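Local coordinates for protein digeranylgeranylglycerophospholipid reductase (PDB 4OPC) that uses bound FAD to hydrogenate the double bonds of geranylgeranyl chains, turning unsaturated archaeols into the saturated membrane lipids of an archaeon, at residues T158-S163 with G267-T272; G291-P296 with K302-I307. One frame throughout, in Å; residues are numbered along the deposited sequence. Where two conformers were deposited one is given.

Interaction 1. Residues T158-S163 with G267-T272; sequences TGYSRS and GALVPT. With FDA (dihydroflavine-adenine dinucleotide), chain B.
The ring of Y160 is held between a leucine and an arginine: L269 CB sits 3.6 Å from the ring centroid, only 2° off the ring normal, as a CH-pi contact, while R162 NH2 lies over the opposite face, shifted toward the rim. The contact joins the loop after strand 153-156 of the Rossmann-type FAD-binding domain to strand 261-271, an edge strand of the large mixed sheet. No hydrogen bond crosses it. The rest is apolar: L269 CD1 approaches Y160 CE2 to 3.4 Å, and P271 CD adds a looser touch on Y160 CD1. With CG anti to the backbone N (chi1 178°), the tyrosine ring reaches out to the strand. R162 is set in place by its NE, which donates to Y160 O at 2.8 Å, and its NH1 forms a salt bridge with D177. Cutting Y160 back to an alanine would probably open a gap beside L269 and leave the guanidinium of R162 without the ring beneath it.

Small residues of the same loop serve the dinucleotide. G159, with phi 67°, runs past the pyrophosphate, its CA 3.6 Å from FDA O3P; a CB there would collide with FDA O1A. S161 OG turns back onto T158 O, lying above the carbonyl plane, which ties the loop into a compact turn. T158 lays its methyl group against the adenine, a fit for a short branched side chain, and S163, short enough to bring its hydroxyl up to the adenine without crowding it, donates from OG to FDA N7A at 2.8 Å.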
ATOM      1  N   THR A 158      -7.741  -5.796  -7.685  1.00 10.28           N
ATOM      2  CA  THR A 158      -7.079  -7.082  -7.917  1.00 10.77           C
ATOM      3  C   THR A 158      -5.674  -7.183  -7.320  1.00 10.77           C
ATOM      4  O   THR A 158      -4.958  -8.162  -7.550  1.00 11.82           O
ATOM      5  CB  THR A 158      -6.991  -7.401  -9.425  1.00 11.06           C
ATOM      6  OG1 THR A 158      -6.174  -6.409 -10.065  1.00 11.71           O
ATOM      7  CG2 THR A 158      -8.378  -7.454 -10.080  1.00 13.14           C
ATOM      8  N   GLY A 159      -5.281  -6.190  -6.530  1.00 10.15           N
ATOM      9  CA  GLY A 159      -3.937  -6.162  -5.967  1.00 11.30           C
ATOM     10  C   GLY A 159      -2.851  -5.973  -7.015  1.00  9.48           C
ATOM     11  O   GLY A 159      -3.110  -5.466  -8.108  1.00 11.08           O
ATOM     12  N   TYR A 160      -1.635  -6.380  -6.680  1.00 10.89           N
ATOM     13  CA  TYR A 160      -0.505  -6.181  -7.575  1.00 11.37           C
ATOM     14  C   TYR A 160      -0.720  -6.862  -8.936  1.00 11.84           C
ATOM     15  O   TYR A 160      -0.152  -6.446  -9.943  1.00 12.94           O
ATOM     16  CB  TYR A 160       0.787  -6.677  -6.922  1.00 13.27           C
ATOM     17  CG  TYR A 160       2.012  -6.546  -7.798  1.00 15.09           C
ATOM     18  CD1 TYR A 160       2.764  -5.377  -7.821  1.00 16.87           C
ATOM     19  CD2 TYR A 160       2.406  -7.597  -8.608  1.00 18.71           C
ATOM     20  CE1 TYR A 160       3.892  -5.263  -8.639  1.00 15.07           C
ATOM     21  CE2 TYR A 160       3.500  -7.499  -9.420  1.00 21.64           C
ATOM     22  CZ  TYR A 160       4.244  -6.339  -9.435  1.00 16.70           C
ATOM     23  OH  TYR A 160       5.349  -6.278 -10.262  1.00 20.77           O
ATOM     24  N   SER A 161      -1.523  -7.916  -8.965  1.00 12.86           N
ATOM     25  CA  SER A 161      -1.797  -8.596 -10.230  1.00 13.42           C
ATOM     26  C   SER A 161      -2.310  -7.650 -11.312  1.00 11.36           C
ATOM     27  O   SER A 161      -1.990  -7.837 -12.484  1.00 13.97           O
ATOM     28  CB  SER A 161      -2.786  -9.759 -10.043  1.00 11.70           C
ATOM     29  OG  SER A 161      -4.131  -9.314  -9.955  1.00 12.77           O
ATOM     30  N   ARG A 162      -3.098  -6.647 -10.918  1.00 11.17           N
ATOM     31  CA  ARG A 162      -3.696  -5.704 -11.879  1.00 12.18           C
ATOM     32  C   ARG A 162      -4.316  -6.465 -13.037  1.00 12.10           C
ATOM     33  O   ARG A 162      -4.193  -6.085 -14.193  1.00 13.89           O
ATOM     34  CB  ARG A 162      -2.652  -4.706 -12.382  1.00 12.95           C
ATOM     35  CG  ARG A 162      -2.101  -3.857 -11.267  1.00 12.50           C
ATOM     36  CD  ARG A 162      -0.806  -3.216 -11.674  1.00 13.07           C
ATOM     37  NE  ARG A 162       0.318  -4.128 -11.494  1.00 14.26           N
ATOM     38  CZ  ARG A 162       1.425  -4.120 -12.227  1.00 14.03           C
ATOM     39  NH1 ARG A 162       1.552  -3.280 -13.250  1.00 15.03           N
ATOM     40  NH2 ARG A 162       2.392  -4.974 -11.946  1.00 15.09           N
ATOM     41  N   SER A 163      -4.994  -7.558 -12.707  1.00 10.82           N
ATOM     42  CA  SER A 163      -5.318  -8.570 -13.703  1.00 11.77           C
ATOM     43  C   SER A 163      -6.528  -8.260 -14.578  1.00 14.57           C
ATOM     44  O   SER A 163      -6.814  -8.998 -15.528  1.00 16.73           O
ATOM     45  CB  SER A 163      -5.529  -9.904 -13.002  1.00 14.25           C
ATOM     46  OG  SER A 163      -6.641  -9.815 -12.126  1.00 13.22           O
ATOM     47  N   GLY A 267       5.709 -14.865   0.214  1.00 15.29           N
ATOM     48  CA  GLY A 267       6.082 -13.548  -0.244  1.00 15.31           C
ATOM     49  C   GLY A 267       5.187 -13.060  -1.367  1.00 13.08           C
ATOM     50  O   GLY A 267       4.400 -13.814  -1.933  1.00 15.20           O
ATOM     51  N   ALA A 268       5.353 -11.785  -1.703  1.00 13.21           N
ATOM     52  CA  ALA A 268       4.594 -11.138  -2.761  1.00 12.08           C
ATOM     53  C   ALA A 268       5.231  -9.791  -3.078  1.00 11.71           C
ATOM     54  O   ALA A 268       6.107  -9.306  -2.353  1.00 12.87           O
ATOM     55  CB  ALA A 268       3.125 -10.950  -2.337  1.00 13.71           C
ATOM     56  N   LEU A 269       4.787  -9.179  -4.164  1.00 12.69           N
ATOM     57  CA  LEU A 269       5.266  -7.856  -4.518  1.00 14.12           C
ATOM     58  C   LEU A 269       4.437  -6.757  -3.857  1.00 12.46           C
ATOM     59  O   LEU A 269       3.242  -6.945  -3.591  1.00 13.18           O
ATOM     60  CB  LEU A 269       5.268  -7.703  -6.040  1.00 16.46           C
ATOM     61  CG  LEU A 269       6.475  -8.375  -6.711  1.00 25.86           C
ATOM     62  CD1 LEU A 269       6.063  -9.149  -7.944  1.00 39.08           C
ATOM     63  CD2 LEU A 269       7.551  -7.340  -7.047  1.00 27.97           C
ATOM     64  N   VAL A 270       5.075  -5.624  -3.589  1.00 11.96           N
ATOM     65  CA  VAL A 270       4.377  -4.474  -3.041  0.87 14.02           C
ATOM     66  C   VAL A 270       4.830  -3.193  -3.762  1.00 12.25           C
ATOM     67  O   VAL A 270       6.011  -2.878  -3.826  1.00 12.67           O
ATOM     68  CB  VAL A 270       4.501  -4.415  -1.487  0.87 17.35           C
ATOM     69  CG1 VAL A 270       5.946  -4.354  -1.058  0.87 18.95           C
ATOM     70  CG2 VAL A 270       3.711  -3.244  -0.897  0.87 16.44           C
ATOM     71  N   PRO A 271       3.874  -2.461  -4.337  1.00 10.22           N
ATOM     72  CA  PRO A 271       4.269  -1.201  -4.989  1.00 12.24           C
ATOM     73  C   PRO A 271       4.757  -0.169  -3.978  1.00 11.81           C
ATOM     74  O   PRO A 271       4.322  -0.172  -2.830  1.00 13.59           O
ATOM     75  CB  PRO A 271       2.981  -0.732  -5.671  1.00 14.17           C
ATOM     76  CG  PRO A 271       1.870  -1.368  -4.862  1.00 16.45           C
ATOM     77  CD  PRO A 271       2.416  -2.674  -4.333  1.00 12.81           C
ATOM     78  N   THR A 272       5.692   0.688  -4.386  1.00 11.91           N
ATOM     79  CA  THR A 272       6.248   1.691  -3.479  1.00 12.61           C
ATOM     80  C   THR A 272       6.366   3.037  -4.172  1.00 14.21           C
ATOM     81  O   THR A 272       7.442   3.608  -4.250  1.00 16.99           O
ATOM     82  CB  THR A 272       7.650   1.285  -2.981  1.00 15.10           C
ATOM     83  OG1 THR A 272       8.541   1.173  -4.102  1.00 16.44           O
ATOM     84  CG2 THR A 272       7.626  -0.048  -2.226  1.00 17.16           C
TER
HETATM   85  PA  FDA B 501      -4.726  -7.989  -2.203  1.00 11.70           P
HETATM   86  O1A FDA B 501      -3.630  -8.540  -3.029  1.00 12.00           O
HETATM   87  O2A FDA B 501      -4.675  -8.248  -0.702  1.00 12.71           O
HETATM   88  O5B FDA B 501      -6.106  -8.553  -2.736  1.00 11.03           O
HETATM   89  C5B FDA B 501      -6.349  -8.680  -4.152  1.00 11.04           C
HETATM   90  C4B FDA B 501      -7.412  -9.731  -4.330  1.00 11.70           C
HETATM   91  O4B FDA B 501      -7.830  -9.759  -5.710  1.00 11.74           O
HETATM   92  C3B FDA B 501      -6.980 -11.158  -3.976  1.00 12.68           C
HETATM   93  O3B FDA B 501      -7.801 -11.701  -2.943  1.00 12.98           O
HETATM   94  C2B FDA B 501      -7.054 -11.912  -5.317  1.00 12.65           C
HETATM   95  O2B FDA B 501      -7.456 -13.264  -5.164  1.00 13.64           O
HETATM   96  C1B FDA B 501      -8.096 -11.100  -6.071  1.00 11.82           C
HETATM   97  N9A FDA B 501      -8.044 -11.141  -7.528  1.00 11.73           N
HETATM   98  C8A FDA B 501      -6.996 -10.768  -8.333  1.00 11.96           C
HETATM   99  N7A FDA B 501      -7.260 -10.833  -9.618  1.00 11.86           N
HETATM  100  C5A FDA B 501      -8.577 -11.267  -9.659  1.00 11.31           C
HETATM  101  C6A FDA B 501      -9.468 -11.487 -10.727  1.00 11.73           C
HETATM  102  N6A FDA B 501      -9.170 -11.244 -12.005  1.00 13.27           N
HETATM  103  N1A FDA B 501     -10.725 -11.866 -10.423  1.00 11.89           N
HETATM  104  C2A FDA B 501     -11.044 -12.072  -9.141  1.00 12.57           C
HETATM  105  N3A FDA B 501     -10.305 -11.859  -8.050  1.00 12.19           N
HETATM  106  C4A FDA B 501      -9.082 -11.428  -8.380  1.00 11.53           C
HETATM  107  N1  FDA B 501       0.703  -3.351   4.564  1.00 10.95           N
HETATM  108  C2  FDA B 501       0.360  -2.933   5.825  1.00 11.33           C
HETATM  109  O2  FDA B 501      -0.514  -2.091   6.004  1.00 11.95           O
HETATM  110  N3  FDA B 501       1.012  -3.521   6.877  1.00 11.51           N
HETATM  111  C4  FDA B 501       2.063  -4.412   6.814  1.00 11.85           C
HETATM  112  O4  FDA B 501       2.461  -4.959   7.841  1.00 12.91           O
HETATM  113  C4X FDA B 501       2.420  -4.760   5.494  1.00 11.30           C
HETATM  114  N5  FDA B 501       3.423  -5.664   5.299  1.00 11.23           N
HETATM  115  C5X FDA B 501       3.577  -6.277   4.073  1.00 10.87           C
HETATM  116  C6  FDA B 501       4.401  -7.385   3.937  1.00 11.82           C
HETATM  117  C7  FDA B 501       4.503  -8.074   2.738  1.00 11.46           C
HETATM  118  C7M FDA B 501       5.308  -9.346   2.683  1.00 12.64           C
HETATM  119  C8  FDA B 501       3.794  -7.614   1.618  1.00 11.22           C
HETATM  120  C8M FDA B 501       3.830  -8.383   0.317  1.00 13.20           C
HETATM  121  C9  FDA B 501       2.979  -6.486   1.743  1.00 10.98           C
HETATM  122  C9A FDA B 501       2.846  -5.827   2.959  1.00 10.94           C
HETATM  123  N10 FDA B 501       1.999  -4.709   3.133  1.00 10.59           N
HETATM  124  C10 FDA B 501       1.707  -4.271   4.406  1.00 11.36           C
HETATM  125  C1' FDA B 501       1.160  -4.195   2.022  1.00 10.80           C
HETATM  126  C2' FDA B 501      -0.272  -4.754   2.116  1.00 11.01           C
HETATM  127  O2' FDA B 501      -0.247  -6.160   2.380  1.00 11.03           O
HETATM  128  C3' FDA B 501      -1.024  -4.520   0.804  1.00 11.05           C
HETATM  129  O3' FDA B 501      -0.830  -3.166   0.417  1.00 10.86           O
HETATM  130  C4' FDA B 501      -2.541  -4.743   0.869  1.00 11.09           C
HETATM  131  O4' FDA B 501      -2.864  -5.986   1.493  1.00 11.32           O
HETATM  132  C5' FDA B 501      -3.165  -4.675  -0.506  1.00 10.85           C
HETATM  133  O5' FDA B 501      -4.569  -4.993  -0.426  1.00 10.69           O
HETATM  134  P   FDA B 501      -5.416  -5.157  -1.762  1.00 10.86           P
HETATM  135  O1P FDA B 501      -6.798  -5.455  -1.345  1.00 10.79           O
HETATM  136  O2P FDA B 501      -5.193  -3.990  -2.712  1.00 10.79           O
HETATM  137  O3P FDA B 501      -4.761  -6.408  -2.513  1.00 10.86           O

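Interaction 2. Residues G291-P296 with K302-I307; sequences GFTVNP and KGSAMI. With FDA (dihydroflavine-adenine dinucleotide), chain B.
One hydrogen bond links the loop 291-296 to the first turns of helix 302-322: S304 OG donates to T293 O at 2.7 Å. The hydroxyl stands above the carbonyl plane, 55° out of it. It is placed there by a chi1 of 49°, which sets OG between the backbone N and the carbonyl carbon. A serine suits this buried place because its short side chain can satisfy a loop carbonyl without pushing the chains apart. Within the loop, N295 OD1 accepts from the backbone N of V297 and of H298, while its ND2 is hydrogen-bonded to Y341 OH, a lipid-binding residue.

Packing adds little more. T293 OG1 comes within 4.0 Å of A305 N, and the small A305 lets the helix lie close to F16 and A17 of helix 16-25, the helix that follows the glycine-rich turn in this Rossmann-type FAD-binding fold. From the loop, V294 brings its apolar CG2 to 3.6 Å from FDA O3'.

Polar contacts to the cofactor come from the first residue of the helix. K302 N donates to FDA O2 at 2.9 Å, nearly straight at 159°, so the helix N-terminus faces the pyrimidine carbonyl and would probably help to polarise it. The long K302 chain, bent at its last torsion, carries NZ to FDA O4' at 2.9 Å, with a weaker bond to O2'; the ammonium also makes a cation-pi contact with F16.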
ATOM      1  N   GLY A 291      -3.985   0.083  -7.714  1.00  9.82           N
ATOM      2  CA  GLY A 291      -3.867   1.513  -7.948  1.00 11.30           C
ATOM      3  C   GLY A 291      -2.647   2.137  -7.291  1.00 11.00           C
ATOM      4  O   GLY A 291      -2.550   3.361  -7.206  1.00 11.03           O
ATOM      5  N   PHE A 292      -1.739   1.298  -6.803  1.00 10.50           N
ATOM      6  CA  PHE A 292      -0.489   1.736  -6.159  1.00  9.60           C
ATOM      7  C   PHE A 292      -0.735   2.618  -4.932  1.00 11.32           C
ATOM      8  O   PHE A 292      -0.115   3.674  -4.796  1.00 13.19           O
ATOM      9  CB  PHE A 292       0.453   2.464  -7.143  1.00 11.63           C
ATOM     10  CG  PHE A 292       0.644   1.755  -8.462  1.00 11.52           C
ATOM     11  CD1 PHE A 292       0.726   0.367  -8.538  1.00 11.66           C
ATOM     12  CD2 PHE A 292       0.739   2.495  -9.638  1.00 11.88           C
ATOM     13  CE1 PHE A 292       0.917  -0.267  -9.743  1.00 12.25           C
ATOM     14  CE2 PHE A 292       0.911   1.859 -10.855  1.00 14.20           C
ATOM     15  CZ  PHE A 292       0.994   0.483 -10.909  1.00 14.60           C
ATOM     16  N   THR A 293      -1.597   2.179  -4.023  1.00 10.57           N
ATOM     17  CA  THR A 293      -1.930   2.986  -2.840  1.00 11.94           C
ATOM     18  C   THR A 293      -0.956   2.892  -1.635  1.00 14.57           C
ATOM     19  O   THR A 293      -1.134   3.555  -0.617  1.00 17.50           O
ATOM     20  CB  THR A 293      -3.379   2.732  -2.399  1.00 12.07           C
ATOM     21  OG1 THR A 293      -3.593   1.321  -2.241  1.00 14.36           O
ATOM     22  CG2 THR A 293      -4.345   3.258  -3.450  1.00 12.37           C
ATOM     23  N   VAL A 294       0.106   2.128  -1.775  1.00 13.52           N
ATOM     24  CA  VAL A 294       0.980   1.831  -0.650  1.00 12.35           C
ATOM     25  C   VAL A 294       1.887   3.012  -0.294  1.00 13.91           C
ATOM     26  O   VAL A 294       2.392   3.712  -1.185  1.00 13.82           O
ATOM     27  CB  VAL A 294       1.837   0.626  -1.016  1.00 13.18           C
ATOM     28  CG1 VAL A 294       2.819   0.283   0.098  1.00 14.60           C
ATOM     29  CG2 VAL A 294       0.934  -0.564  -1.330  1.00 14.88           C
ATOM     30  N   ASN A 295       2.092   3.238   1.003  1.00 11.58           N
ATOM     31  CA  ASN A 295       3.054   4.242   1.473  1.00 11.59           C
ATOM     32  C   ASN A 295       4.470   3.927   0.956  1.00 11.51           C
ATOM     33  O   ASN A 295       5.014   2.857   1.240  1.00 12.79           O
ATOM     34  CB  ASN A 295       3.060   4.257   2.999  1.00 13.29           C
ATOM     35  CG  ASN A 295       3.871   5.388   3.565  1.00 14.45           C
ATOM     36  OD1 ASN A 295       5.104   5.425   3.423  1.00 15.04           O
ATOM     37  ND2 ASN A 295       3.199   6.325   4.215  1.00 15.43           N
ATOM     38  N   PRO A 296       5.073   4.838   0.178  1.00 11.50           N
ATOM     39  CA  PRO A 296       6.367   4.496  -0.437  1.00 11.82           C
ATOM     40  C   PRO A 296       7.545   4.379   0.532  1.00 13.04           C
ATOM     41  O   PRO A 296       8.548   3.757   0.179  1.00 13.79           O
ATOM     42  CB  PRO A 296       6.618   5.658  -1.419  1.00 13.12           C
ATOM     43  CG  PRO A 296       5.235   6.174  -1.725  1.00 13.00           C
ATOM     44  CD  PRO A 296       4.459   6.025  -0.445  1.00 12.32           C
ATOM     45  N   LYS A 302      -2.322  -1.607   3.845  1.00 11.67           N
ATOM     46  CA  LYS A 302      -3.676  -2.000   4.223  1.00 10.98           C
ATOM     47  C   LYS A 302      -4.530  -0.799   4.627  1.00 11.52           C
ATOM     48  O   LYS A 302      -5.697  -0.703   4.231  1.00 12.90           O
ATOM     49  CB  LYS A 302      -3.646  -3.085   5.293  1.00 14.93           C
ATOM     50  CG  LYS A 302      -3.523  -4.469   4.676  1.00 16.50           C
ATOM     51  CD  LYS A 302      -3.504  -5.570   5.719  1.00 17.25           C
ATOM     52  CE  LYS A 302      -3.796  -6.921   5.067  1.00 16.20           C
ATOM     53  NZ  LYS A 302      -2.780  -7.293   4.027  1.00 14.77           N
ATOM     54  N   GLY A 303      -3.959   0.133   5.382  1.00 11.84           N
ATOM     55  CA  GLY A 303      -4.681   1.353   5.729  1.00 13.54           C
ATOM     56  C   GLY A 303      -5.063   2.183   4.518  1.00 12.54           C
ATOM     57  O   GLY A 303      -6.221   2.583   4.351  1.00 13.06           O
ATOM     58  N   SER A 304      -4.100   2.421   3.641  1.00 10.64           N
ATOM     59  CA  SER A 304      -4.371   3.202   2.449  1.00 10.53           C
ATOM     60  C   SER A 304      -5.296   2.451   1.473  1.00 10.87           C
ATOM     61  O   SER A 304      -6.087   3.084   0.765  1.00 12.24           O
ATOM     62  CB  SER A 304      -3.062   3.634   1.795  1.00 12.01           C
ATOM     63  OG  SER A 304      -2.187   2.522   1.647  1.00 13.60           O
ATOM     64  N   ALA A 305      -5.232   1.120   1.456  1.00 10.34           N
ATOM     65  CA  ALA A 305      -6.216   0.337   0.704  1.00 10.11           C
ATOM     66  C   ALA A 305      -7.619   0.665   1.191  1.00 11.49           C
ATOM     67  O   ALA A 305      -8.523   0.883   0.382  1.00 11.87           O
ATOM     68  CB  ALA A 305      -5.959  -1.149   0.865  1.00 11.93           C
ATOM     69  N   MET A 306      -7.812   0.669   2.509  1.00 10.71           N
ATOM     70  CA  MET A 306      -9.118   1.032   3.075  1.00 12.39           C
ATOM     71  C   MET A 306      -9.532   2.464   2.729  1.00 12.28           C
ATOM     72  O   MET A 306     -10.693   2.711   2.419  1.00 13.10           O
ATOM     73  CB  MET A 306      -9.144   0.817   4.584  1.00 15.10           C
ATOM     74  CG  MET A 306      -8.987  -0.656   4.973  1.00 13.97           C
ATOM     75  SD  MET A 306      -9.359  -0.992   6.694  1.00 21.14           S
ATOM     76  CE  MET A 306      -7.909  -0.227   7.358  1.00 18.08           C
ATOM     77  N   ILE A 307      -8.584   3.398   2.769  1.00 11.72           N
ATOM     78  CA  ILE A 307      -8.885   4.762   2.351  1.00 11.19           C
ATOM     79  C   ILE A 307      -9.358   4.757   0.896  1.00 11.74           C
ATOM     80  O   ILE A 307     -10.345   5.402   0.553  1.00 12.40           O
ATOM     81  CB  ILE A 307      -7.661   5.682   2.511  1.00 12.05           C
ATOM     82  CG1 ILE A 307      -7.271   5.806   3.991  1.00 13.14           C
ATOM     83  CG2 ILE A 307      -7.963   7.046   1.902  1.00 13.34           C
ATOM     84  CD1 ILE A 307      -5.995   6.626   4.218  1.00 14.08           C
TER
HETATM   85  PA  FDA B 501      -4.726  -7.989  -2.203  1.00 11.70           P
HETATM   86  O1A FDA B 501      -3.630  -8.540  -3.029  1.00 12.00           O
HETATM   87  O2A FDA B 501      -4.675  -8.248  -0.702  1.00 12.71           O
HETATM   88  O5B FDA B 501      -6.106  -8.553  -2.736  1.00 11.03           O
HETATM   89  C5B FDA B 501      -6.349  -8.680  -4.152  1.00 11.04           C
HETATM   90  C4B FDA B 501      -7.412  -9.731  -4.330  1.00 11.70           C
HETATM   91  O4B FDA B 501      -7.830  -9.759  -5.710  1.00 11.74           O
HETATM   92  C3B FDA B 501      -6.980 -11.158  -3.976  1.00 12.68           C
HETATM   93  O3B FDA B 501      -7.801 -11.701  -2.943  1.00 12.98           O
HETATM   94  C2B FDA B 501      -7.054 -11.912  -5.317  1.00 12.65           C
HETATM   95  O2B FDA B 501      -7.456 -13.264  -5.164  1.00 13.64           O
HETATM   96  C1B FDA B 501      -8.096 -11.100  -6.071  1.00 11.82           C
HETATM   97  N9A FDA B 501      -8.044 -11.141  -7.528  1.00 11.73           N
HETATM   98  C8A FDA B 501      -6.996 -10.768  -8.333  1.00 11.96           C
HETATM   99  N7A FDA B 501      -7.260 -10.833  -9.618  1.00 11.86           N
HETATM  100  C5A FDA B 501      -8.577 -11.267  -9.659  1.00 11.31           C
HETATM  101  C6A FDA B 501      -9.468 -11.487 -10.727  1.00 11.73           C
HETATM  102  N6A FDA B 501      -9.170 -11.244 -12.005  1.00 13.27           N
HETATM  103  N1A FDA B 501     -10.725 -11.866 -10.423  1.00 11.89           N
HETATM  104  C2A FDA B 501     -11.044 -12.072  -9.141  1.00 12.57           C
HETATM  105  N3A FDA B 501     -10.305 -11.859  -8.050  1.00 12.19           N
HETATM  106  C4A FDA B 501      -9.082 -11.428  -8.380  1.00 11.53           C
HETATM  107  N1  FDA B 501       0.703  -3.351   4.564  1.00 10.95           N
HETATM  108  C2  FDA B 501       0.360  -2.933   5.825  1.00 11.33           C
HETATM  109  O2  FDA B 501      -0.514  -2.091   6.004  1.00 11.95           O
HETATM  110  N3  FDA B 501       1.012  -3.521   6.877  1.00 11.51           N
HETATM  111  C4  FDA B 501       2.063  -4.412   6.814  1.00 11.85           C
HETATM  112  O4  FDA B 501       2.461  -4.959   7.841  1.00 12.91           O
HETATM  113  C4X FDA B 501       2.420  -4.760   5.494  1.00 11.30           C
HETATM  114  N5  FDA B 501       3.423  -5.664   5.299  1.00 11.23           N
HETATM  115  C5X FDA B 501       3.577  -6.277   4.073  1.00 10.87           C
HETATM  116  C6  FDA B 501       4.401  -7.385   3.937  1.00 11.82           C
HETATM  117  C7  FDA B 501       4.503  -8.074   2.738  1.00 11.46           C
HETATM  118  C7M FDA B 501       5.308  -9.346   2.683  1.00 12.64           C
HETATM  119  C8  FDA B 501       3.794  -7.614   1.618  1.00 11.22           C
HETATM  120  C8M FDA B 501       3.830  -8.383   0.317  1.00 13.20           C
HETATM  121  C9  FDA B 501       2.979  -6.486   1.743  1.00 10.98           C
HETATM  122  C9A FDA B 501       2.846  -5.827   2.959  1.00 10.94           C
HETATM  123  N10 FDA B 501       1.999  -4.709   3.133  1.00 10.59           N
HETATM  124  C10 FDA B 501       1.707  -4.271   4.406  1.00 11.36           C
HETATM  125  C1' FDA B 501       1.160  -4.195   2.022  1.00 10.80           C
HETATM  126  C2' FDA B 501      -0.272  -4.754   2.116  1.00 11.01           C
HETATM  127  O2' FDA B 501      -0.247  -6.160   2.380  1.00 11.03           O
HETATM  128  C3' FDA B 501      -1.024  -4.520   0.804  1.00 11.05           C
HETATM  129  O3' FDA B 501      -0.830  -3.166   0.417  1.00 10.86           O
HETATM  130  C4' FDA B 501      -2.541  -4.743   0.869  1.00 11.09           C
HETATM  131  O4' FDA B 501      -2.864  -5.986   1.493  1.00 11.32           O
HETATM  132  C5' FDA B 501      -3.165  -4.675  -0.506  1.00 10.85           C
HETATM  133  O5' FDA B 501      -4.569  -4.993  -0.426  1.00 10.69           O
HETATM  134  P   FDA B 501      -5.416  -5.157  -1.762  1.00 10.86           P
HETATM  135  O1P FDA B 501      -6.798  -5.455  -1.345  1.00 10.79           O
HETATM  136  O2P FDA B 501      -5.193  -3.990  -2.712  1.00 10.79           O
HETATM  137  O3P FDA B 501      -4.761  -6.408  -2.513  1.00 10.86           O

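In the fold
Interactions 1 and 2 lie in series along the chain, their centres 11 Å apart, and both line one reduced FAD: 158-163 serves the adenine and pyrophosphate, while A268 and V270 of 267-272 join K302 and V294 at the flavin and ribityl end. Segment 267-272 packs directly on loop 291-296, with P271 O 3.2 Å from V294 CB and V270 CG2 3.8 Å from V294 CG1. P271 CB also meets F292 CD1 at 3.8 Å. D289, an FAD-binding residue, lies beside both P271 and V294. The lipid pocket adjoins interaction 2, where the bound phospholipid touches N295, P296 and I307; the side chain of P271 stays about 9 Å from the bound phospholipid.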